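Protein (GYP1P) (Saccharomyces cerevisiae, PDB 1FKM) stimulates GTP hydrolysis by the Ypt/Rab GTPases Ypt1 and Ypt7 through its TBC-type GAP domain, supplying an arginine finger and a glutamine finger in trans. Local coordinates at residues Q209-I214 against F335-S340; T143-Y148 against K160-Y165; K66-S71 against L117-I122; Q24-I29 against P40-L45. All coordinates share one frame; numbering follows the deposited sequence.

Contact 1: residues Q209-I214 against F335-S340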
# COMPACT_ATOMS: atom_id res chain seq x y z
N GLN A 209 -9.94 -10.95 18.58
CA GLN A 209 -11.18 -11.72 18.69
C GLN A 209 -11.22 -12.86 17.68
O GLN A 209 -11.70 -13.96 17.97
CB GLN A 209 -12.39 -10.82 18.49
CG GLN A 209 -12.63 -9.80 19.60
CD GLN A 209 -13.07 -10.44 20.90
OE1 GLN A 209 -12.30 -11.15 21.56
NE2 GLN A 209 -14.32 -10.20 21.29
N LEU A 210 -10.73 -12.59 16.47
CA LEU A 210 -10.70 -13.59 15.41
C LEU A 210 -9.83 -14.77 15.83
O LEU A 210 -10.24 -15.92 15.72
CB LEU A 210 -10.14 -12.98 14.13
CG LEU A 210 -10.89 -13.19 12.81
CD1 LEU A 210 -9.97 -12.77 11.66
CD2 LEU A 210 -11.31 -14.64 12.65
N VAL A 211 -8.63 -14.47 16.31
CA VAL A 211 -7.69 -15.51 16.73
C VAL A 211 -8.21 -16.29 17.93
O VAL A 211 -8.00 -17.50 18.03
CB VAL A 211 -6.31 -14.91 17.05
CG1 VAL A 211 -5.35 -16.00 17.51
CG2 VAL A 211 -5.76 -14.22 15.81
N LYS A 212 -8.91 -15.61 18.83
CA LYS A 212 -9.47 -16.27 19.99
C LYS A 212 -10.48 -17.30 19.49
O LYS A 212 -10.68 -18.35 20.10
CB LYS A 212 -10.17 -15.26 20.90
CG LYS A 212 -10.73 -15.87 22.17
CD LYS A 212 -11.42 -14.83 23.04
CE LYS A 212 -11.99 -15.47 24.30
NZ LYS A 212 -12.70 -14.48 25.16
N ARG A 213 -11.09 -16.99 18.35
CA ARG A 213 -12.09 -17.85 17.71
C ARG A 213 -11.54 -19.08 17.00
O ARG A 213 -12.01 -20.19 17.24
CB ARG A 213 -12.91 -17.04 16.70
CG ARG A 213 -14.26 -16.55 17.18
CD ARG A 213 -14.84 -15.53 16.19
NE ARG A 213 -16.26 -15.27 16.40
CZ ARG A 213 -17.23 -16.09 16.03
NH1 ARG A 213 -16.95 -17.24 15.43
NH2 ARG A 213 -18.50 -15.77 16.26
N ILE A 214 -10.56 -18.89 16.13
CA ILE A 214 -10.03 -20.03 15.37
C ILE A 214 -8.80 -20.74 15.94
O ILE A 214 -8.46 -21.83 15.49
CB ILE A 214 -9.73 -19.65 13.90
CG1 ILE A 214 -8.38 -18.93 13.78
CG2 ILE A 214 -10.85 -18.77 13.36
CD1 ILE A 214 -8.35 -17.57 14.40
N PHE A 335 -1.83 -14.94 8.39
CA PHE A 335 -0.39 -14.76 8.48
C PHE A 335 0.10 -15.26 9.84
O PHE A 335 1.03 -16.07 9.93
CB PHE A 335 -0.04 -13.27 8.31
CG PHE A 335 1.44 -12.97 8.31
CD1 PHE A 335 2.29 -13.59 7.40
CD2 PHE A 335 1.97 -12.03 9.19
CE1 PHE A 335 3.65 -13.27 7.36
CE2 PHE A 335 3.33 -11.70 9.15
CZ PHE A 335 4.17 -12.32 8.23
N LEU A 336 -0.55 -14.77 10.89
CA LEU A 336 -0.20 -15.16 12.26
C LEU A 336 -0.36 -16.66 12.49
O LEU A 336 0.55 -17.31 13.00
CB LEU A 336 -1.08 -14.41 13.26
CG LEU A 336 -0.84 -14.74 14.74
CD1 LEU A 336 0.60 -14.38 15.14
CD2 LEU A 336 -1.83 -13.96 15.59
N ILE A 337 -1.52 -17.19 12.12
CA ILE A 337 -1.81 -18.61 12.32
C ILE A 337 -0.78 -19.51 11.64
O ILE A 337 -0.55 -20.64 12.08
CB ILE A 337 -3.23 -18.97 11.81
CG1 ILE A 337 -4.28 -18.18 12.61
CG2 ILE A 337 -3.49 -20.46 11.97
CD1 ILE A 337 -4.21 -18.38 14.11
N LYS A 338 -0.16 -19.02 10.58
CA LYS A 338 0.84 -19.81 9.88
C LYS A 338 2.00 -20.15 10.81
O LYS A 338 2.63 -21.20 10.69
CB LYS A 338 1.36 -19.05 8.66
CG LYS A 338 2.44 -19.79 7.88
CD LYS A 338 2.86 -19.02 6.65
CE LYS A 338 3.98 -19.74 5.90
NZ LYS A 338 3.57 -21.10 5.46
N TRP A 339 2.28 -19.25 11.76
CA TRP A 339 3.37 -19.44 12.71
C TRP A 339 2.90 -20.04 14.03
O TRP A 339 3.69 -20.23 14.95
CB TRP A 339 4.05 -18.10 13.00
CG TRP A 339 4.34 -17.28 11.77
CD1 TRP A 339 3.84 -16.05 11.46
CD2 TRP A 339 5.21 -17.63 10.68
NE1 TRP A 339 4.33 -15.61 10.26
CE2 TRP A 339 5.17 -16.57 9.76
CE3 TRP A 339 6.01 -18.75 10.41
CZ2 TRP A 339 5.90 -16.59 8.57
CZ3 TRP A 339 6.74 -18.77 9.23
CH2 TRP A 339 6.68 -17.69 8.32
N SER A 340 1.61 -20.35 14.12
CA SER A 340 1.02 -20.90 15.34
C SER A 340 1.85 -21.96 16.09
O SER A 340 2.15 -21.79 17.27
CB SER A 340 -0.37 -21.46 15.04
OG SER A 340 -1.04 -21.80 16.24

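Contact 2: residues T143-Y148 against K160-Y165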
# COMPACT_ATOMS: atom_id res chain seq x y z
N THR A 143 5.61 1.82 -8.06
CA THR A 143 4.91 1.18 -9.17
C THR A 143 4.61 2.17 -10.30
O THR A 143 4.79 1.87 -11.49
CB THR A 143 3.60 0.53 -8.69
OG1 THR A 143 3.91 -0.48 -7.73
CG2 THR A 143 2.85 -0.09 -9.85
N PHE A 144 4.14 3.37 -9.95
CA PHE A 144 3.84 4.36 -10.97
C PHE A 144 5.11 4.83 -11.68
O PHE A 144 5.07 5.23 -12.84
CB PHE A 144 3.10 5.54 -10.35
CG PHE A 144 1.73 5.19 -9.86
CD1 PHE A 144 1.18 3.94 -10.13
CD2 PHE A 144 0.99 6.11 -9.11
CE1 PHE A 144 -0.10 3.61 -9.67
CE2 PHE A 144 -0.28 5.78 -8.65
CZ PHE A 144 -0.83 4.53 -8.93
N LEU A 145 6.24 4.76 -10.98
CA LEU A 145 7.53 5.15 -11.55
C LEU A 145 7.91 4.21 -12.69
O LEU A 145 8.53 4.64 -13.65
CB LEU A 145 8.64 5.07 -10.50
CG LEU A 145 9.30 6.30 -9.90
CD1 LEU A 145 10.42 5.84 -8.97
CD2 LEU A 145 9.87 7.20 -10.99
N THR A 146 7.55 2.94 -12.59
CA THR A 146 7.92 1.97 -13.62
C THR A 146 7.37 2.29 -14.99
O THR A 146 7.92 1.85 -16.00
CB THR A 146 7.52 0.50 -13.24
OG1 THR A 146 6.10 0.38 -13.19
CG2 THR A 146 8.13 0.12 -11.90
N GLU A 147 6.28 3.05 -15.04
CA GLU A 147 5.69 3.41 -16.32
C GLU A 147 6.60 4.32 -17.14
O GLU A 147 6.44 4.45 -18.35
CB GLU A 147 4.35 4.12 -16.10
CG GLU A 147 3.48 4.17 -17.34
CD GLU A 147 2.12 4.79 -17.08
OE1 GLU A 147 2.03 5.69 -16.22
OE2 GLU A 147 1.15 4.39 -17.76
N TYR A 148 7.56 4.97 -16.47
CA TYR A 148 8.48 5.89 -17.15
C TYR A 148 9.80 5.25 -17.58
O TYR A 148 10.66 5.91 -18.17
CB TYR A 148 8.77 7.09 -16.25
CG TYR A 148 7.55 7.95 -16.00
CD1 TYR A 148 7.21 8.98 -16.87
CD2 TYR A 148 6.72 7.70 -14.92
CE1 TYR A 148 6.07 9.75 -16.67
CE2 TYR A 148 5.57 8.45 -14.71
CZ TYR A 148 5.25 9.47 -15.58
OH TYR A 148 4.11 10.22 -15.37
N LYS A 160 17.56 3.21 -9.49
CA LYS A 160 17.82 4.32 -10.41
C LYS A 160 17.17 5.63 -9.97
O LYS A 160 16.02 5.64 -9.52
CB LYS A 160 17.35 3.95 -11.82
CG LYS A 160 18.04 2.71 -12.36
CD LYS A 160 17.59 2.36 -13.77
CE LYS A 160 18.33 1.13 -14.27
NZ LYS A 160 17.93 0.72 -15.64
N ASP A 161 17.91 6.73 -10.11
CA ASP A 161 17.41 8.06 -9.75
C ASP A 161 16.45 8.53 -10.84
O ASP A 161 16.84 8.69 -11.99
CB ASP A 161 18.58 9.04 -9.65
CG ASP A 161 18.16 10.41 -9.11
OD1 ASP A 161 17.02 10.85 -9.37
OD2 ASP A 161 18.99 11.05 -8.44
N PRO A 162 15.17 8.77 -10.47
CA PRO A 162 14.15 9.23 -11.43
C PRO A 162 14.55 10.47 -12.22
O PRO A 162 14.11 10.66 -13.35
CB PRO A 162 12.93 9.48 -10.54
CG PRO A 162 13.09 8.46 -9.46
CD PRO A 162 14.58 8.57 -9.14
N SER A 163 15.37 11.33 -11.61
CA SER A 163 15.79 12.55 -12.28
C SER A 163 16.76 12.28 -13.43
O SER A 163 17.12 13.20 -14.16
CB SER A 163 16.43 13.51 -11.27
OG SER A 163 17.58 12.94 -10.67
N THR A 164 17.17 11.03 -13.59
CA THR A 164 18.09 10.66 -14.67
C THR A 164 17.34 10.14 -15.90
O THR A 164 17.94 9.97 -16.96
CB THR A 164 19.10 9.57 -14.22
OG1 THR A 164 18.41 8.34 -13.96
CG2 THR A 164 19.83 10.01 -12.97
N TYR A 165 16.04 9.90 -15.76
CA TYR A 165 15.25 9.42 -16.89
C TYR A 165 13.88 10.09 -17.02
O TYR A 165 13.07 9.70 -17.86
CB TYR A 165 15.13 7.89 -16.86
CG TYR A 165 14.40 7.28 -15.67
CD1 TYR A 165 13.02 7.06 -15.71
CD2 TYR A 165 15.11 6.86 -14.54
CE1 TYR A 165 12.36 6.44 -14.64
CE2 TYR A 165 14.45 6.24 -13.47
CZ TYR A 165 13.08 6.03 -13.53
OH TYR A 165 12.43 5.41 -12.48

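Contact 3: residues K66-S71 against L117-I122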
# COMPACT_ATOMS: atom_id res chain seq x y z
N LYS A 66 -3.18 19.09 -12.93
CA LYS A 66 -3.16 20.54 -12.81
C LYS A 66 -3.63 20.93 -11.41
O LYS A 66 -3.11 21.87 -10.80
CB LYS A 66 -4.07 21.17 -13.86
CG LYS A 66 -4.11 22.69 -13.82
CD LYS A 66 -5.04 23.25 -14.88
CE LYS A 66 -5.12 24.77 -14.81
NZ LYS A 66 -5.66 25.23 -13.50
N GLU A 67 -4.62 20.21 -10.89
CA GLU A 67 -5.15 20.48 -9.55
C GLU A 67 -4.08 20.24 -8.49
O GLU A 67 -3.98 20.99 -7.52
CB GLU A 67 -6.36 19.58 -9.27
CG GLU A 67 -7.20 20.04 -8.09
CD GLU A 67 -8.30 19.05 -7.72
OE1 GLU A 67 -8.77 18.32 -8.61
OE2 GLU A 67 -8.70 19.03 -6.54
N TYR A 68 -3.30 19.18 -8.66
CA TYR A 68 -2.22 18.87 -7.73
C TYR A 68 -1.27 20.06 -7.67
O TYR A 68 -0.94 20.57 -6.60
CB TYR A 68 -1.46 17.64 -8.19
CG TYR A 68 -0.21 17.36 -7.39
CD1 TYR A 68 -0.29 16.87 -6.09
CD2 TYR A 68 1.06 17.62 -7.93
CE1 TYR A 68 0.86 16.64 -5.34
CE2 TYR A 68 2.22 17.40 -7.17
CZ TYR A 68 2.10 16.91 -5.88
OH TYR A 68 3.22 16.70 -5.11
N ARG A 69 -0.84 20.50 -8.85
CA ARG A 69 0.08 21.63 -8.98
C ARG A 69 -0.46 22.90 -8.33
O ARG A 69 0.23 23.55 -7.54
CB ARG A 69 0.36 21.90 -10.46
CG ARG A 69 1.23 20.86 -11.17
CD ARG A 69 1.43 21.23 -12.63
NE ARG A 69 2.46 20.44 -13.29
CZ ARG A 69 2.33 19.16 -13.64
NH1 ARG A 69 1.20 18.51 -13.40
NH2 ARG A 69 3.34 18.52 -14.24
N ASP A 70 -1.71 23.24 -8.66
CA ASP A 70 -2.33 24.44 -8.10
C ASP A 70 -2.45 24.36 -6.58
O ASP A 70 -2.18 25.33 -5.88
CB ASP A 70 -3.72 24.66 -8.70
CG ASP A 70 -3.69 24.90 -10.19
OD1 ASP A 70 -2.66 25.39 -10.70
OD2 ASP A 70 -4.70 24.60 -10.86
N SER A 71 -2.85 23.19 -6.08
CA SER A 71 -3.01 23.00 -4.65
C SER A 71 -1.68 23.18 -3.93
O SER A 71 -1.61 23.79 -2.86
CB SER A 71 -3.56 21.61 -4.35
OG SER A 71 -4.86 21.45 -4.89
N LEU A 117 3.20 13.94 0.68
CA LEU A 117 2.72 13.77 2.05
C LEU A 117 2.28 15.08 2.67
O LEU A 117 1.31 15.11 3.44
CB LEU A 117 3.80 13.12 2.91
CG LEU A 117 4.17 11.70 2.48
CD1 LEU A 117 5.30 11.18 3.36
CD2 LEU A 117 2.96 10.79 2.58
N TYR A 118 2.98 16.15 2.34
CA TYR A 118 2.64 17.46 2.89
C TYR A 118 1.25 17.87 2.42
O TYR A 118 0.42 18.30 3.23
CB TYR A 118 3.66 18.51 2.44
CG TYR A 118 3.36 19.90 2.92
CD1 TYR A 118 3.40 20.22 4.28
CD2 TYR A 118 3.01 20.91 2.01
CE1 TYR A 118 3.10 21.51 4.73
CE2 TYR A 118 2.70 22.20 2.45
CZ TYR A 118 2.75 22.49 3.81
OH TYR A 118 2.43 23.76 4.24
N LEU A 119 0.99 17.73 1.13
CA LEU A 119 -0.32 18.10 0.59
C LEU A 119 -1.44 17.28 1.20
O LEU A 119 -2.50 17.81 1.53
CB LEU A 119 -0.34 17.95 -0.94
CG LEU A 119 -1.66 18.39 -1.59
CD1 LEU A 119 -1.95 19.85 -1.24
CD2 LEU A 119 -1.57 18.20 -3.10
N TRP A 120 -1.22 15.98 1.36
CA TRP A 120 -2.25 15.13 1.96
C TRP A 120 -2.48 15.56 3.41
O TRP A 120 -3.63 15.65 3.87
CB TRP A 120 -1.83 13.66 1.94
CG TRP A 120 -2.92 12.75 2.48
CD1 TRP A 120 -3.92 12.16 1.76
CD2 TRP A 120 -3.15 12.41 3.85
NE1 TRP A 120 -4.76 11.46 2.60
CE2 TRP A 120 -4.31 11.60 3.89
CE3 TRP A 120 -2.49 12.71 5.05
CZ2 TRP A 120 -4.83 11.09 5.08
CZ3 TRP A 120 -3.01 12.20 6.24
CH2 TRP A 120 -4.16 11.40 6.24
N ALA A 121 -1.40 15.83 4.13
CA ALA A 121 -1.50 16.24 5.54
C ALA A 121 -2.27 17.55 5.69
O ALA A 121 -3.09 17.70 6.59
CB ALA A 121 -0.12 16.36 6.15
N ILE A 122 -2.01 18.50 4.80
CA ILE A 122 -2.68 19.80 4.85
C ILE A 122 -4.17 19.64 4.54
O ILE A 122 -5.01 20.37 5.07
CB ILE A 122 -2.05 20.78 3.84
CG1 ILE A 122 -0.63 21.12 4.28
CG2 ILE A 122 -2.90 22.05 3.72
CD1 ILE A 122 -0.54 21.68 5.69

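Contact 4: residues Q24-I29 against P40-L45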
# COMPACT_ATOMS: atom_id res chain seq x y z
N GLN A 24 -15.33 -5.37 -14.06
CA GLN A 24 -15.56 -6.72 -13.57
C GLN A 24 -14.50 -7.69 -14.08
O GLN A 24 -13.89 -8.43 -13.31
CB GLN A 24 -16.94 -7.23 -13.99
CG GLN A 24 -18.10 -6.65 -13.21
CD GLN A 24 -19.41 -7.38 -13.52
OE1 GLN A 24 -19.51 -8.59 -13.35
NE2 GLN A 24 -20.41 -6.63 -13.96
N ASP A 25 -14.31 -7.71 -15.40
CA ASP A 25 -13.32 -8.60 -15.99
C ASP A 25 -11.94 -8.28 -15.42
O ASP A 25 -11.17 -9.18 -15.08
CB ASP A 25 -13.28 -8.45 -17.51
CG ASP A 25 -14.56 -8.92 -18.18
OD1 ASP A 25 -15.11 -9.96 -17.76
OD2 ASP A 25 -15.01 -8.25 -19.13
N LEU A 26 -11.63 -6.99 -15.31
CA LEU A 26 -10.33 -6.56 -14.80
C LEU A 26 -10.07 -7.03 -13.36
O LEU A 26 -8.99 -7.53 -13.05
CB LEU A 26 -10.22 -5.04 -14.89
CG LEU A 26 -8.86 -4.43 -14.52
CD1 LEU A 26 -7.77 -5.00 -15.42
CD2 LEU A 26 -8.93 -2.91 -14.63
N ARG A 27 -11.05 -6.85 -12.49
CA ARG A 27 -10.93 -7.27 -11.09
C ARG A 27 -10.73 -8.78 -10.99
O ARG A 27 -9.92 -9.27 -10.20
CB ARG A 27 -12.18 -6.89 -10.30
CG ARG A 27 -12.35 -5.42 -10.01
CD ARG A 27 -13.59 -5.19 -9.15
NE ARG A 27 -13.58 -6.05 -7.96
CZ ARG A 27 -14.52 -6.06 -7.02
NH1 ARG A 27 -15.57 -5.25 -7.13
NH2 ARG A 27 -14.42 -6.87 -5.98
N GLN A 28 -11.49 -9.52 -11.79
CA GLN A 28 -11.42 -10.98 -11.78
C GLN A 28 -10.03 -11.53 -12.07
O GLN A 28 -9.53 -12.38 -11.33
CB GLN A 28 -12.42 -11.54 -12.80
CG GLN A 28 -12.31 -13.04 -13.01
CD GLN A 28 -13.31 -13.54 -14.03
OE1 GLN A 28 -13.31 -13.12 -15.19
NE2 GLN A 28 -14.18 -14.46 -13.60
N ILE A 29 -9.40 -11.05 -13.14
CA ILE A 29 -8.08 -11.53 -13.49
C ILE A 29 -6.98 -10.93 -12.62
O ILE A 29 -6.01 -11.62 -12.30
CB ILE A 29 -7.76 -11.26 -14.99
CG1 ILE A 29 -6.44 -11.93 -15.37
CG2 ILE A 29 -7.70 -9.75 -15.25
CD1 ILE A 29 -6.15 -11.91 -16.87
N PRO A 40 0.88 -0.04 -13.52
CA PRO A 40 0.54 1.38 -13.44
C PRO A 40 -0.91 1.66 -13.82
O PRO A 40 -1.68 2.19 -13.02
CB PRO A 40 1.53 2.03 -14.41
CG PRO A 40 2.75 1.15 -14.24
CD PRO A 40 2.14 -0.23 -14.27
N VAL A 41 -1.28 1.29 -15.04
CA VAL A 41 -2.64 1.51 -15.51
C VAL A 41 -3.71 0.77 -14.71
O VAL A 41 -4.70 1.36 -14.28
CB VAL A 41 -2.78 1.11 -16.99
CG1 VAL A 41 -4.25 1.14 -17.41
CG2 VAL A 41 -1.98 2.07 -17.86
N VAL A 42 -3.50 -0.52 -14.48
CA VAL A 42 -4.47 -1.33 -13.75
C VAL A 42 -4.68 -0.87 -12.32
O VAL A 42 -5.81 -0.85 -11.84
CB VAL A 42 -4.10 -2.83 -13.78
CG1 VAL A 42 -5.13 -3.64 -13.00
CG2 VAL A 42 -4.04 -3.32 -15.23
N TRP A 43 -3.61 -0.51 -11.62
CA TRP A 43 -3.76 -0.03 -10.25
C TRP A 43 -4.60 1.25 -10.22
O TRP A 43 -5.46 1.43 -9.35
CB TRP A 43 -2.40 0.23 -9.61
CG TRP A 43 -1.76 -0.98 -9.00
CD1 TRP A 43 -1.94 -2.29 -9.38
CD2 TRP A 43 -0.79 -0.99 -7.94
NE1 TRP A 43 -1.13 -3.11 -8.61
CE2 TRP A 43 -0.42 -2.34 -7.73
CE3 TRP A 43 -0.20 0.01 -7.16
CZ2 TRP A 43 0.52 -2.71 -6.76
CZ3 TRP A 43 0.74 -0.36 -6.19
CH2 TRP A 43 1.08 -1.71 -6.01
N LYS A 44 -4.35 2.15 -11.17
CA LYS A 44 -5.10 3.40 -11.22
C LYS A 44 -6.58 3.15 -11.53
O LYS A 44 -7.45 3.85 -11.02
CB LYS A 44 -4.48 4.35 -12.24
CG LYS A 44 -3.07 4.78 -11.86
CD LYS A 44 -2.43 5.66 -12.93
CE LYS A 44 -0.94 5.87 -12.64
NZ LYS A 44 -0.26 6.63 -13.74
N LEU A 45 -6.85 2.15 -12.36
CA LEU A 45 -8.23 1.82 -12.70
C LEU A 45 -8.94 1.17 -11.51
O LEU A 45 -10.07 1.53 -11.18
CB LEU A 45 -8.29 0.87 -13.91
CG LEU A 45 -7.96 1.45 -15.29
CD1 LEU A 45 -7.74 0.31 -16.29
CD2 LEU A 45 -9.11 2.36 -15.74

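Contact 1: residues Q209-I214 against F335-S340
Next to Leu336 and Ile337, which meet Val211 and Ile214, the aromatic ring of Phe335 carries Trp339 NE1 over one face, 3.8 Å above its plane and displaced toward the rim. The indole of Trp339 in turn receives Phe335 CZ at its edge, in plane, while Lys338 CD lies over one of its faces near the rim. Neither ring touches segment 209-214; the two pack against each other beside the contact. The contact itself is aliphatic. Val211 CG2 meets Leu336 CD2 at 3.9 Å, and these two side chains cross at about a right angle. CG1 of Val211, set opposite the backbone N (chi1 179°), reaches Ile337 CD1 at 4.3 Å. The same Ile337 CD1 approaches Ile214 CG1 at 4.2 Å, so one methyl fits between residues a helical turn apart. Val211 and Leu336 are buried, whereas Ile337 and Ile214 lie nearer the solvent. In the all-helical GAP domain, the pair joins the C-terminal part of helix 198-214 to that of helix 324-338. Ser340 OG hydrogen-bonds Asp215 just beyond the first helix, Leu210 packs on Val329, Phe330 and Ala333 earlier in the second, and Ile337 on Trp378 of helix 365-382.

Contact 2: residues T143-Y148 against K160-Y165
Leu145 and Tyr148 present an apolar surface to Pro162 and Tyr165, and van der Waals packing is all that joins the two segments. Both methyls of Leu145 converge on one corner of the proline ring: Leu145 CD1 and CD2 each lie 3.8 Å from Pro162 CG, the two side chains crossing at about a right angle. CD2 of Leu145 also touches Tyr165 OH at 3.5 Å. Farther along the same tyrosine, Tyr148 CB sits at the ring edge, in its plane, 4.0 Å from Tyr165 CE1, and Tyr148 O approaches Tyr165 CD1 obliquely. A chi1 of 63°, which tucks CG between the backbone N and the carbonyl carbon, lays the Tyr165 ring back across its own turn, with Pro162 O over one face near the rim. An alanine at Tyr165 would remove the whole ring and would probably open a gap beside Leu145 and Tyr148 CB.

Hydrogen bonds work within each segment instead. Asp161 OD1 accepts Ser163 N at 2.8 Å, an Asx turn, and also Ser163 OG from the same face of the carboxylate; Ser108 OG of helix 107-123 is a further partner. Asp161 O takes both Thr164 N and Thr164 OG1. In segment 143-148, Thr146 OG1 bonds Thr143 O at 2.6 Å, in the carbonyl plane.

The chemistry thus divides: polar groups shape a loop without regular helical bonding, while its proline and tyrosine supply the apolar surface that packs against Leu145 of helix 133-145 and against Tyr148.

Contact 3: residues K66-S71 against L117-I122
Leu119 meets Tyr68 and Ser71 with its two methyl branches, mainly one for each. Leu119 CD2 lies 3.5 Å from Tyr68 CD1 and 3.7 Å from Tyr68 CE1, approaching that side of the ring at a slant. Leu119 CD1 touches Ser71 CB at 3.9 Å, so it is the methylene of the serine, not its hydroxyl, that faces the leucine. With CG opposite the backbone N (chi1 -177°), Leu119 brings its fork up to Tyr68 and Ser71.

The next shell fixes the two partners. Ser71 OG donates to Glu67 O at 2.8 Å, from 36° out of the carbonyl plane, and Ser71 N reaches that same oxygen from the opposite face; one carbonyl is thereby gripped twice, one turn back in the helix. Arg123 NH2, beyond the end of segment 117-122, hydrogen-bonds the serine hydroxyl. Tyr68 is held at its far end, where OH bonds Glu175 OE1 of helix 168-186.

Farther out, Lys66 NZ forms a salt bridge with Asp70, meeting Asp70 OD2 on its syn lone pair at 2.9 Å, one turn apart along the same helix, and Arg69 NH2 pairs with Asp173. On helix 107-123, Ile122 CG1 lies over one face of Tyr118, whose ring meets Trp87 edge-to-face.

Between these two segments of the TBC domain a single leucine makes the contact; Tyr68 also packs on Arg115 and Ile116 of helix 107-123. The partners of Leu119 are amphipathic: each turns carbon toward it, while the hydroxyls bond other groups, Glu67 O and Arg123 for Ser71, Glu175 for Tyr68.

Contact 4: residues Q24-I29 against P40-L45
Immediately before Leu45, which packs on Leu26, Lys44 extends a side chain whose NZ forms a salt bridge with Asp177 OD2; the lysine also makes a cation-pi contact with Phe144, and Glu147 adds a long, weak ion pair. This buried ammonium group is therefore balanced by acidic side chains and an aromatic ring, which probably favours its charged form. The contact joins two successive helices, 23-30 and 39-46, in the all-helical fold of the GAP domain.

Leu26 occupies the centre. With CG opposite the backbone N (chi1 -175°), its side chain reaches out and divides: Leu26 CD1 rests 3.8 Å from Val42 CG1, and Leu26 CD2 rests 3.8 Å from Leu45 CD1. Leu26 and Val42 run past each other in opposite directions, whereas Leu26 and Leu45 cross nearly perpendicularly. An alanine in place of Leu26 would lack both branches and is likely to leave Val42 and Leu45 without their mate on helix 23-30.

Leu15 of helix 4-15 packs on both Val42 and Leu45, so these two side chains also pack helix 4-15 against helix 39-46. The side chain of Trp43 leaves its backbone away from segment 24-29, and its NE1 hydrogen-bonds Asp255 of helix 247-261. Leu26 CD2 also lies 3.9 Å from Leu45 CB, so it meets the base of that side chain as well as its methyl.

In the fold
All four contacts pack apolar side chains, but their settings differ. Contacts 3 and 4 are buried helix-helix meetings, each centred on one leucine; contacts 1 and 2 are only partly buried, and contact 2 sets a loop rather than a second helix against a helix. Contact 1 stands alone: its centre is about 40 Å from those of contacts 2 and 3, across the centre of the chain. Contacts 2 and 4 touch directly, where Thr143 and Thr146 pack on Pro40. Helix 107-123, half of contact 3, also reaches the loop of contact 2. In contact 3 a tyrosine and a serine offer carbon while their hydroxyls bond elsewhere; contact 4 is purely aliphatic, with Lys44 to one side.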